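Local atomic coordinates of hypothetical protein ypmQ (Bacillus subtilis, PDB entry 1XZO), a protein that is necessary for inserting copper into the active site of cytochrome c oxidase and may also act in copper homeostasis or redox signalling. Residues Q19-K24 against W101-G106; V77-D82 against T105-S110. All blocks are in the same frame, centred on the assembly; numbering follows the deposited sequence.

Interaction 1 (Q19-K24 against W101-G106); sequences QNQDGK and WDFLTG. With CA (calcium ion), chain J.
Gln19 and Thr105 form an antiparallel hydrogen-bonded pair. Gln19 N gives to Thr105 O at 2.8 Å, and Thr105 N gives to Gln19 O at 2.8 Å. The extended Gln19 side chain runs on past Gly106, and its OE1 lies 3.8 Å from Gly106 CA. Gly106 O also binds a calcium ion.

Asn20 ND2 gives a hydrogen bond to Asp102 OD2 at 2.7 Å, on the anti side of the carboxylate, with the two flat groups only 14° apart. Asn20 CG sits between the backbone N and the carbonyl carbon (chi1 82°), which turns OD1 back over its own loop. There OD1 accepts from Asp22 N, an Asx turn, and from Lys24 N, the two donors coming from opposite faces of the amide plane. These bonds hold the amide fixed while its NH2 group reaches across. Asn20 CB also packs on the methyl CD2 of Leu104, at 3.7 Å. Gln21 bends at chi2 (-69°), and the end of its side chain comes to the backbone of Phe103.

The type I turn Asn20-Gly23 closes the two-stranded hairpin 17-19/25-27. This hairpin lies beside strand 101-104, an outermost strand of the mixed sheet of the thioredoxin-like fold. Strand 71-76 pairs with the other side of that strand, where Arg71 makes a salt bridge to Asp102 OD1. Val26 touches Asn20, Asp102 and Leu104, while Lys88 of helix 84-91 meets Gln21.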
loop_
_atom_site.group_PDB
_atom_site.type_symbol
_atom_site.label_atom_id
_atom_site.label_comp_id
_atom_site.label_asym_id
_atom_site.label_seq_id
_atom_site.Cartn_x
_atom_site.Cartn_y
_atom_site.Cartn_z
ATOM N N GLN A 19 8.467 5.277 9.100
ATOM C CA GLN A 19 9.704 4.461 9.015
ATOM C C GLN A 19 9.414 3.126 8.360
ATOM O O GLN A 19 8.398 2.486 8.694
ATOM C CB GLN A 19 10.329 4.235 10.380
ATOM C CG GLN A 19 10.909 5.539 10.972
ATOM C CD GLN A 19 11.035 5.467 12.530
ATOM O OE1 GLN A 19 10.304 4.698 13.198
ATOM N NE2 GLN A 19 11.915 6.279 13.095
ATOM N N ASN A 20 10.358 2.686 7.534
ATOM C CA ASN A 20 10.205 1.336 6.875
ATOM C C ASN A 20 10.759 0.200 7.726
ATOM O O ASN A 20 11.059 0.313 8.938
ATOM C CB ASN A 20 10.667 1.431 5.425
ATOM C CG ASN A 20 12.207 1.323 5.308
ATOM O OD1 ASN A 20 12.919 1.177 6.345
ATOM N ND2 ASN A 20 12.704 1.497 4.121
ATOM N N GLN A 21 10.703 -1.040 7.166
ATOM C CA GLN A 21 11.085 -2.201 7.917
ATOM C C GLN A 21 12.591 -2.176 8.296
ATOM O O GLN A 21 12.978 -2.948 9.099
ATOM C CB GLN A 21 10.874 -3.474 7.007
ATOM C CG GLN A 21 11.681 -3.538 5.686
ATOM C CD GLN A 21 11.342 -2.581 4.607
ATOM O OE1 GLN A 21 12.171 -2.274 3.765
ATOM N NE2 GLN A 21 10.075 -2.073 4.600
ATOM N N ASP A 22 13.374 -1.383 7.604
ATOM C CA ASP A 22 14.800 -1.187 7.946
ATOM C C ASP A 22 15.041 0.043 8.839
ATOM O O ASP A 22 16.182 0.362 9.137
ATOM C CB ASP A 22 15.528 -0.970 6.686
ATOM C CG ASP A 22 15.512 -2.169 5.868
ATOM O OD1 ASP A 22 15.576 -3.272 6.491
ATOM O OD2 ASP A 22 15.388 -2.132 4.621
ATOM N N GLY A 23 13.976 0.678 9.273
ATOM C CA GLY A 23 14.050 1.835 10.161
ATOM C C GLY A 23 14.332 3.126 9.438
ATOM O O GLY A 23 14.674 4.118 10.105
ATOM N N LYS A 24 14.309 3.128 8.129
ATOM C CA LYS A 24 14.613 4.262 7.288
ATOM C C LYS A 24 13.348 5.167 7.092
ATOM O O LYS A 24 12.210 4.627 6.977
ATOM C CB LYS A 24 15.087 3.799 5.907
ATOM C CG LYS A 24 16.372 3.044 5.952
ATOM C CD LYS A 24 17.161 3.229 4.676
ATOM N NZ LYS A 24 19.942 3.252 5.767
ATOM N N TRP A 101 9.423 -1.884 -2.654
ATOM C CA TRP A 101 8.346 -2.028 -1.678
ATOM C C TRP A 101 8.855 -1.689 -0.291
ATOM O O TRP A 101 9.849 -2.280 0.196
ATOM C CB TRP A 101 7.849 -3.475 -1.703
ATOM C CG TRP A 101 6.549 -3.816 -1.092
ATOM C CD1 TRP A 101 5.801 -3.092 -0.178
ATOM C CD2 TRP A 101 5.738 -4.960 -1.418
ATOM N NE1 TRP A 101 4.655 -3.769 0.138
ATOM C CE2 TRP A 101 4.600 -4.923 -0.602
ATOM C CE3 TRP A 101 5.927 -6.091 -2.252
ATOM C CZ2 TRP A 101 3.613 -5.871 -0.670
ATOM C CZ3 TRP A 101 4.969 -7.038 -2.271
ATOM C CH2 TRP A 101 3.838 -6.935 -1.529
ATOM N N ASP A 102 8.157 -0.748 0.362
ATOM C CA ASP A 102 8.344 -0.496 1.802
ATOM C C ASP A 102 7.137 -0.776 2.661
ATOM O O ASP A 102 5.982 -0.424 2.290
ATOM C CB ASP A 102 8.715 1.017 1.974
ATOM C CG ASP A 102 10.020 1.354 1.309
ATOM O OD1 ASP A 102 9.987 1.754 0.136
ATOM O OD2 ASP A 102 11.150 1.157 1.878
ATOM N N PHE A 103 7.365 -1.433 3.777
ATOM C CA PHE A 103 6.402 -1.639 4.783
ATOM C C PHE A 103 6.638 -0.608 5.865
ATOM O O PHE A 103 7.730 -0.541 6.354
ATOM C CB PHE A 103 6.452 -2.978 5.450
ATOM C CG PHE A 103 6.015 -4.124 4.472
ATOM C CD1 PHE A 103 6.802 -4.449 3.392
ATOM C CD2 PHE A 103 4.826 -4.777 4.663
ATOM C CE1 PHE A 103 6.390 -5.461 2.509
ATOM C CE2 PHE A 103 4.403 -5.804 3.749
ATOM C CZ PHE A 103 5.177 -6.151 2.717
ATOM N N LEU A 104 5.600 0.140 6.214
ATOM C CA LEU A 104 5.786 1.377 7.087
ATOM C C LEU A 104 5.158 1.235 8.446
ATOM O O LEU A 104 4.126 0.598 8.664
ATOM C CB LEU A 104 5.181 2.594 6.398
ATOM C CG LEU A 104 5.782 3.044 5.077
ATOM C CD1 LEU A 104 5.279 4.327 4.543
ATOM C CD2 LEU A 104 7.359 3.043 5.005
ATOM N N THR A 105 5.789 1.859 9.465
ATOM C CA THR A 105 5.295 1.959 10.844
ATOM C C THR A 105 5.916 3.296 11.340
ATOM O O THR A 105 6.325 4.156 10.518
ATOM C CB THR A 105 5.599 0.772 11.862
ATOM O OG1 THR A 105 7.045 0.483 11.717
ATOM C CG2 THR A 105 4.961 -0.536 11.382
ATOM N N GLY A 106 5.890 3.433 12.634
ATOM C CA GLY A 106 6.462 4.578 13.326
ATOM C C GLY A 106 5.473 5.713 13.472
ATOM O O GLY A 106 5.725 6.863 13.012
HETATM CA CA CA J . 7.492 8.730 12.268
HETATM O O HOH W 1 8.997 10.363 11.487
#

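Interaction 2 (V77-D82 against T105-S110); sequences VDPEND and TGYSQS. With CA (calcium ion), chain L; CA (calcium ion), chain J.
Pro79 sets CB and CG on the CD1-CE1 side of Tyr107, crossing it at about a right angle, and Pro79 CB lies 3.1 Å from Tyr107 O. Pro79 CB is 3.6 Å from Tyr107 CE1, and Pro79 CG is 3.7 Å from Tyr107 CD1. Tyr107 CG sits between the backbone N and the carbonyl carbon (chi1 50°), which brings this side of the ring to Pro79. The hydroxyl ends in a hydrogen bond with Ser76 O. Phe18 meets the same ring.

Gln109 covers another part of the proline. Its chain leaves anti to the backbone N (chi1 -167°) and bends at chi2 (70°), which brings the flat amide to Val77 O and Pro79 CD. The amide carbon CD of Gln109 is 3.5 Å from Val77 O. An alanine here would probably uncover Pro79 CD and leave Val77 O without its polar neighbour.

One water links the backbones. It gives a hydrogen bond to Pro79 O at 3.0 Å and accepts one from Gly106 N at 3.3 Å; its bond to Tyr107 O is weak. The Asp82 carboxylate is hydrogen-bonded by Ser76 OG and Thr43 OG1. The Asp78 side chain points away from segment 105-110 and binds a calcium ion through both oxygens, OD2 at 2.1 Å being the nearer. Ser108 is the N-cap of helix 109-120, its OG bonded to Glu111 N.

In the thioredoxin-like fold, loop 77-82 joins strand 71-76 to helix 84-91. Its contact here rests largely on Pro79 packed against Tyr107 and the Gln109 amide, with a water bridging the backbones. The carboxylates of Asp78 and Asp82 are spent on partners outside it.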
loop_
_atom_site.group_PDB
_atom_site.type_symbol
_atom_site.label_atom_id
_atom_site.label_comp_id
_atom_site.label_asym_id
_atom_site.label_seq_id
_atom_site.Cartn_x
_atom_site.Cartn_y
_atom_site.Cartn_z
ATOM N N VAL A 77 -1.580 -1.047 10.085
ATOM C CA VAL A 77 -2.753 -0.551 10.801
ATOM C C VAL A 77 -2.748 -1.058 12.245
ATOM O O VAL A 77 -3.693 -0.860 12.969
ATOM C CB VAL A 77 -4.097 -0.776 10.083
ATOM C CG1 VAL A 77 -4.010 -0.105 8.729
ATOM C CG2 VAL A 77 -4.399 -2.314 9.961
ATOM N N ASP A 78 -1.663 -1.699 12.711
ATOM C CA ASP A 78 -1.517 -1.992 14.086
ATOM C C ASP A 78 -0.095 -1.652 14.533
ATOM O O ASP A 78 0.716 -2.509 14.805
ATOM C CB ASP A 78 -1.805 -3.495 14.252
ATOM C CG ASP A 78 -1.864 -3.937 15.641
ATOM O OD1 ASP A 78 -2.054 -3.212 16.630
ATOM O OD2 ASP A 78 -1.759 -5.174 15.885
ATOM N N PRO A 79 0.243 -0.347 14.455
ATOM C CA PRO A 79 1.634 0.100 14.711
ATOM C C PRO A 79 2.197 -0.147 16.062
ATOM O O PRO A 79 3.425 -0.165 16.149
ATOM C CB PRO A 79 1.586 1.591 14.355
ATOM C CG PRO A 79 0.108 1.955 14.634
ATOM C CD PRO A 79 -0.613 0.769 13.993
ATOM N N GLU A 80 1.387 -0.416 17.065
ATOM C CA GLU A 80 1.861 -0.755 18.388
ATOM C C GLU A 80 2.554 -2.130 18.415
ATOM O O GLU A 80 3.569 -2.306 19.099
ATOM C CB GLU A 80 0.707 -0.704 19.373
ATOM C CG GLU A 80 1.037 -1.111 20.802
ATOM C CD GLU A 80 -0.166 -1.088 21.725
ATOM O OE1 GLU A 80 -0.031 -1.553 22.876
ATOM O OE2 GLU A 80 -1.237 -0.578 21.323
ATOM N N ASN A 81 2.000 -3.089 17.656
ATOM C CA ASN A 81 2.607 -4.422 17.508
ATOM C C ASN A 81 3.609 -4.489 16.354
ATOM O O ASN A 81 4.676 -5.140 16.449
ATOM C CB ASN A 81 1.484 -5.454 17.313
ATOM C CG ASN A 81 1.998 -6.816 16.845
ATOM O OD1 ASN A 81 1.986 -7.129 15.632
ATOM N ND2 ASN A 81 2.444 -7.628 17.785
ATOM N N ASP A 82 3.284 -3.841 15.245
ATOM C CA ASP A 82 4.103 -3.859 14.070
ATOM C C ASP A 82 5.317 -2.918 14.013
ATOM O O ASP A 82 5.360 -2.033 13.183
ATOM C CB ASP A 82 3.249 -3.641 12.829
ATOM C CG ASP A 82 2.122 -4.699 12.682
ATOM O OD1 ASP A 82 2.119 -5.703 13.439
ATOM O OD2 ASP A 82 1.168 -4.548 11.892
ATOM N N THR A 105 5.789 1.859 9.465
ATOM C CA THR A 105 5.295 1.959 10.844
ATOM C C THR A 105 5.916 3.296 11.340
ATOM O O THR A 105 6.325 4.156 10.518
ATOM C CB THR A 105 5.599 0.772 11.862
ATOM O OG1 THR A 105 7.045 0.483 11.717
ATOM C CG2 THR A 105 4.961 -0.536 11.382
ATOM N N GLY A 106 5.890 3.433 12.634
ATOM C CA GLY A 106 6.462 4.578 13.326
ATOM C C GLY A 106 5.473 5.713 13.472
ATOM O O GLY A 106 5.725 6.863 13.012
ATOM N N TYR A 107 4.395 5.340 14.138
ATOM C CA TYR A 107 3.218 6.178 14.320
ATOM C C TYR A 107 2.273 5.532 15.289
ATOM O O TYR A 107 2.287 4.350 15.561
ATOM C CB TYR A 107 2.569 6.641 13.041
ATOM C CG TYR A 107 2.289 5.486 12.021
ATOM C CD1 TYR A 107 1.305 4.561 12.267
ATOM C CD2 TYR A 107 3.053 5.391 10.931
ATOM C CE1 TYR A 107 1.026 3.519 11.358
ATOM C CE2 TYR A 107 2.868 4.293 10.023
ATOM C CZ TYR A 107 1.824 3.423 10.232
ATOM O OH TYR A 107 1.585 2.443 9.265
ATOM N N SER A 108 1.393 6.345 15.885
ATOM C CA SER A 108 0.365 5.844 16.758
ATOM C C SER A 108 -0.837 5.412 15.958
ATOM O O SER A 108 -0.964 5.820 14.818
ATOM C CB SER A 108 -0.081 6.944 17.731
ATOM O OG SER A 108 -0.823 7.883 17.046
ATOM N N GLN A 109 -1.716 4.667 16.590
ATOM C CA GLN A 109 -3.003 4.255 16.008
ATOM C C GLN A 109 -3.848 5.465 15.551
ATOM O O GLN A 109 -4.357 5.547 14.420
ATOM C CB GLN A 109 -3.773 3.387 16.936
ATOM C CG GLN A 109 -4.995 2.674 16.247
ATOM C CD GLN A 109 -4.572 1.578 15.255
ATOM O OE1 GLN A 109 -5.226 1.369 14.136
ATOM N NE2 GLN A 109 -3.465 0.873 15.632
ATOM N N SER A 110 -3.910 6.481 16.396
ATOM C CA SER A 110 -4.588 7.703 16.006
ATOM C C SER A 110 -4.075 8.317 14.791
ATOM O O SER A 110 -4.855 8.865 14.000
ATOM C CB SER A 110 -4.516 8.755 17.142
ATOM O OG SER A 110 -5.205 8.291 18.285
HETATM CA CA CA L . -2.323 -5.266 17.929
HETATM CA CA CA J . 7.492 8.730 12.268
HETATM O O HOH W 2 5.010 2.277 15.574
HETATM O O HOH W 1 8.997 10.363 11.487
HETATM O O HOH W 3 -4.862 -5.300 18.089
HETATM O O HOH W 4 -1.089 -3.994 19.607
#

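How the interactions relate
Both interactions are largely buried and lie on the same side of the chain's centre, about 11 Å apart between centres. They share Thr105 and Gly106, the link between strand 101-104 and helix 109-120. Interaction 1 uses the strand side of this link and interaction 2 the helix side. The chemistry changes accordingly. At the sheet edge, paired backbones and an amide-carboxylate bond join the segments directly. Near the helix start, van der Waals packing dominates and a water bridges the backbones. Each contact has partly exposed members: Gln19 and Gly106 in interaction 1, Tyr107 and Gln109 in interaction 2. The calcium ion on Gly106 touches both, while a second one belongs to interaction 2 alone.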